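Local coordinates for protein RNA-dependent RNA polymerase (PDB 6DX5) that supplies an OTU-type cysteine protease domain that probably removes ubiquitin, within a viral L protein that as a whole probably acts as RNA-dependent RNA polymerase, at residues H72-V77 with G125-E130. Residues are numbered along the deposited sequence; the frame is centred on the assembly and turned at random.
Sequences HGAKGV and GTDEAE
Glu130 reaches the first turn of helix 72-86 with its carboxylate, and OE1 accepts the amide of Gly73: Gly73 N to Glu130 OE1 is 2.8 Å, the N-H...O angle is 164°, and the syn lone pair is used. Its CG lies anti to the backbone N (chi1 169°), and the chain, extended beyond CG, carries the carboxylate across to helix 72-86. The other oxygen, Glu130 OE2, sits in plane at the edge of the His72 ring, 3.4 Å from His72 CD2; ring and carboxylate planes are 31° apart, and the two side chains cross at about a right angle. A bridging water donates to Glu130 OE1 at 2.6 Å and to Asp127 O and accepts from Ala74 N; the amide of Gly73 is thus met directly, that of Ala74 through the water. One turn earlier, Asp127 lays its carboxylate against the backbone, Asp127 OD1 being 3.6 Å from Gly73 C and Asp127 OD2 3.5 Å from Ala74 CA. Here Gly73 and Asp127 CA atoms come within 5.2 Å. Asp127 OD2 also bonds a DTT molecule, probably from the crystallisation liquor, in a pocket completed by Tyr78, Tyr122 and Trp123. The His72 ring meets Tyr80 of the second subunit edge-to-face. The segment axes approach to 8.4 Å, closer to antiparallel than parallel; the contact joins two helices of the viral OTU protease fold.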
ATOM      1  N   HIS A  72       8.848  -6.536  -4.718  1.00 25.71           N
ATOM      2  CA  HIS A  72       7.499  -6.455  -5.264  1.00 29.32           C
ATOM      3  C   HIS A  72       6.968  -5.035  -5.246  1.00 34.92           C
ATOM      4  O   HIS A  72       6.374  -4.590  -6.230  1.00 27.12           O
ATOM      5  CB  HIS A  72       6.582  -7.404  -4.514  1.00 29.99           C
ATOM      6  CG  HIS A  72       6.985  -8.821  -4.694  1.00 37.58           C
ATOM      7  ND1 HIS A  72       6.693  -9.529  -5.844  1.00 42.68           N
ATOM      8  CD2 HIS A  72       7.730  -9.639  -3.919  1.00 33.82           C
ATOM      9  CE1 HIS A  72       7.203 -10.744  -5.748  1.00 41.30           C
ATOM     10  NE2 HIS A  72       7.833 -10.839  -4.586  1.00 40.60           N
ATOM     11  N   GLY A  73       7.171  -4.302  -4.144  1.00 34.74           N
ATOM     12  CA  GLY A  73       6.678  -2.933  -4.090  1.00 32.09           C
ATOM     13  C   GLY A  73       7.314  -2.066  -5.169  1.00 35.86           C
ATOM     14  O   GLY A  73       6.623  -1.443  -5.973  1.00 34.14           O
ATOM     15  N   ALA A  74       8.650  -2.034  -5.222  1.00 33.06           N
ATOM     16  CA  ALA A  74       9.293  -1.118  -6.161  1.00 30.60           C
ATOM     17  C   ALA A  74       9.120  -1.578  -7.613  1.00 30.00           C
ATOM     18  O   ALA A  74       8.866  -0.751  -8.500  1.00 28.47           O
ATOM     19  CB  ALA A  74      10.774  -0.958  -5.814  1.00 28.42           C
ATOM     20  N   LYS A  75       9.231  -2.887  -7.878  1.00 27.93           N
ATOM     21  CA  LYS A  75       9.174  -3.351  -9.260  1.00 31.90           C
ATOM     22  C   LYS A  75       7.803  -3.124  -9.850  1.00 33.40           C
ATOM     23  O   LYS A  75       7.682  -2.923 -11.060  1.00 39.08           O
ATOM     24  CB  LYS A  75       9.576  -4.840  -9.381  1.00 37.96           C
ATOM     25  CG  LYS A  75       8.390  -5.826  -9.251  1.00 35.37           C
ATOM     26  CD  LYS A  75       8.867  -7.241  -9.364  1.00 38.40           C
ATOM     27  CE  LYS A  75       7.717  -8.214  -9.137  1.00 42.77           C
ATOM     28  NZ  LYS A  75       8.198  -9.549  -9.571  1.00 45.70           N
ATOM     29  N   GLY A  76       6.755  -3.152  -9.037  1.00 36.23           N
ATOM     30  CA  GLY A  76       5.444  -2.828  -9.567  1.00 34.95           C
ATOM     31  C   GLY A  76       5.459  -1.478 -10.241  1.00 39.29           C
ATOM     32  O   GLY A  76       4.920  -1.311 -11.336  1.00 45.02           O
ATOM     33  N   VAL A  77       6.141  -0.510  -9.634  1.00 36.83           N
ATOM     34  CA  VAL A  77       6.160   0.845 -10.191  1.00 45.02           C
ATOM     35  C   VAL A  77       7.136   0.931 -11.366  1.00 45.96           C
ATOM     36  O   VAL A  77       6.731   1.269 -12.493  1.00 38.32           O
ATOM     37  CB  VAL A  77       6.492   1.880  -9.095  1.00 40.45           C
ATOM     38  CG1 VAL A  77       6.567   3.288  -9.695  1.00 37.74           C
ATOM     39  CG2 VAL A  77       5.461   1.765  -7.928  1.00 29.73           C
ATOM     40  N   GLY A 125      11.662   4.284   2.173  1.00 27.22           N
ATOM     41  CA  GLY A 125      10.365   3.962   2.773  1.00 26.78           C
ATOM     42  C   GLY A 125       9.978   2.507   2.648  1.00 26.21           C
ATOM     43  O   GLY A 125      10.855   1.661   2.676  1.00 25.30           O
ATOM     44  N   THR A 126       8.688   2.188   2.454  1.00 26.76           N
ATOM     45  CA  THR A 126       8.269   0.780   2.495  1.00 22.82           C
ATOM     46  C   THR A 126       8.900  -0.050   1.363  1.00 28.07           C
ATOM     47  O   THR A 126       9.176  -1.241   1.550  1.00 29.29           O
ATOM     48  CB  THR A 126       6.734   0.691   2.447  1.00 32.74           C
ATOM     49  OG1 THR A 126       6.256   1.416   1.309  1.00 36.38           O
ATOM     50  CG2 THR A 126       6.127   1.341   3.698  1.00 36.03           C
ATOM     51  N   ASP A 127       9.171   0.541   0.192  1.00 25.27           N
ATOM     52  CA  ASP A 127       9.811  -0.266  -0.860  1.00 29.25           C
ATOM     53  C   ASP A 127      11.120  -0.823  -0.345  1.00 28.03           C
ATOM     54  O   ASP A 127      11.468  -1.970  -0.614  1.00 28.01           O
ATOM     55  CB  ASP A 127      10.074   0.555  -2.116  1.00 33.56           C
ATOM     56  CG  ASP A 127       8.808   0.852  -2.933  1.00 43.40           C
ATOM     57  OD1 ASP A 127       7.664   0.406  -2.605  1.00 45.33           O
ATOM     58  OD2 ASP A 127       8.995   1.572  -3.936  1.00 50.26           O
ATOM     59  N   GLU A 128      11.831  -0.047   0.452  1.00 23.04           N
ATOM     60  CA  GLU A 128      13.101  -0.517   0.987  1.00 22.11           C
ATOM     61  C   GLU A 128      12.922  -1.344   2.270  1.00 24.13           C
ATOM     62  O   GLU A 128      13.741  -2.244   2.509  1.00 25.75           O
ATOM     63  CB  GLU A 128      14.051   0.662   1.218  1.00 22.94           C
ATOM     64  CG  GLU A 128      14.555   1.301  -0.111  1.00 20.90           C
ATOM     65  CD  GLU A 128      13.521   2.220  -0.756  1.00 35.62           C
ATOM     66  OE1 GLU A 128      13.554   2.333  -2.023  1.00 25.09           O
ATOM     67  OE2 GLU A 128      12.694   2.835   0.002  1.00 25.39           O
ATOM     68  N   ALA A 129      11.875  -1.103   3.087  1.00 19.09           N
ATOM     69  CA  ALA A 129      11.565  -2.046   4.173  1.00 27.45           C
ATOM     70  C   ALA A 129      11.447  -3.479   3.636  1.00 24.26           C
ATOM     71  O   ALA A 129      11.957  -4.428   4.237  1.00 24.82           O
ATOM     72  CB  ALA A 129      10.261  -1.658   4.890  1.00 18.68           C
ATOM     73  N   GLU A 130      10.766  -3.656   2.518  1.00 23.14           N
ATOM     74  CA  GLU A 130      10.637  -4.982   1.963  1.00 26.01           C
ATOM     75  C   GLU A 130      12.006  -5.564   1.610  1.00 29.62           C
ATOM     76  O   GLU A 130      12.264  -6.763   1.818  1.00 25.73           O
ATOM     77  CB  GLU A 130       9.734  -4.905   0.737  1.00 23.87           C
ATOM     78  CG  GLU A 130       9.712  -6.140  -0.079  1.00 27.74           C
ATOM     79  CD  GLU A 130       8.690  -6.093  -1.227  1.00 36.42           C
ATOM     80  OE1 GLU A 130       8.383  -4.983  -1.765  1.00 32.00           O
ATOM     81  OE2 GLU A 130       8.153  -7.211  -1.555  1.00 39.28           O
TER
HETATM   82  O   HOH W   1      10.143  -3.512  -2.884  1.00 30.19           O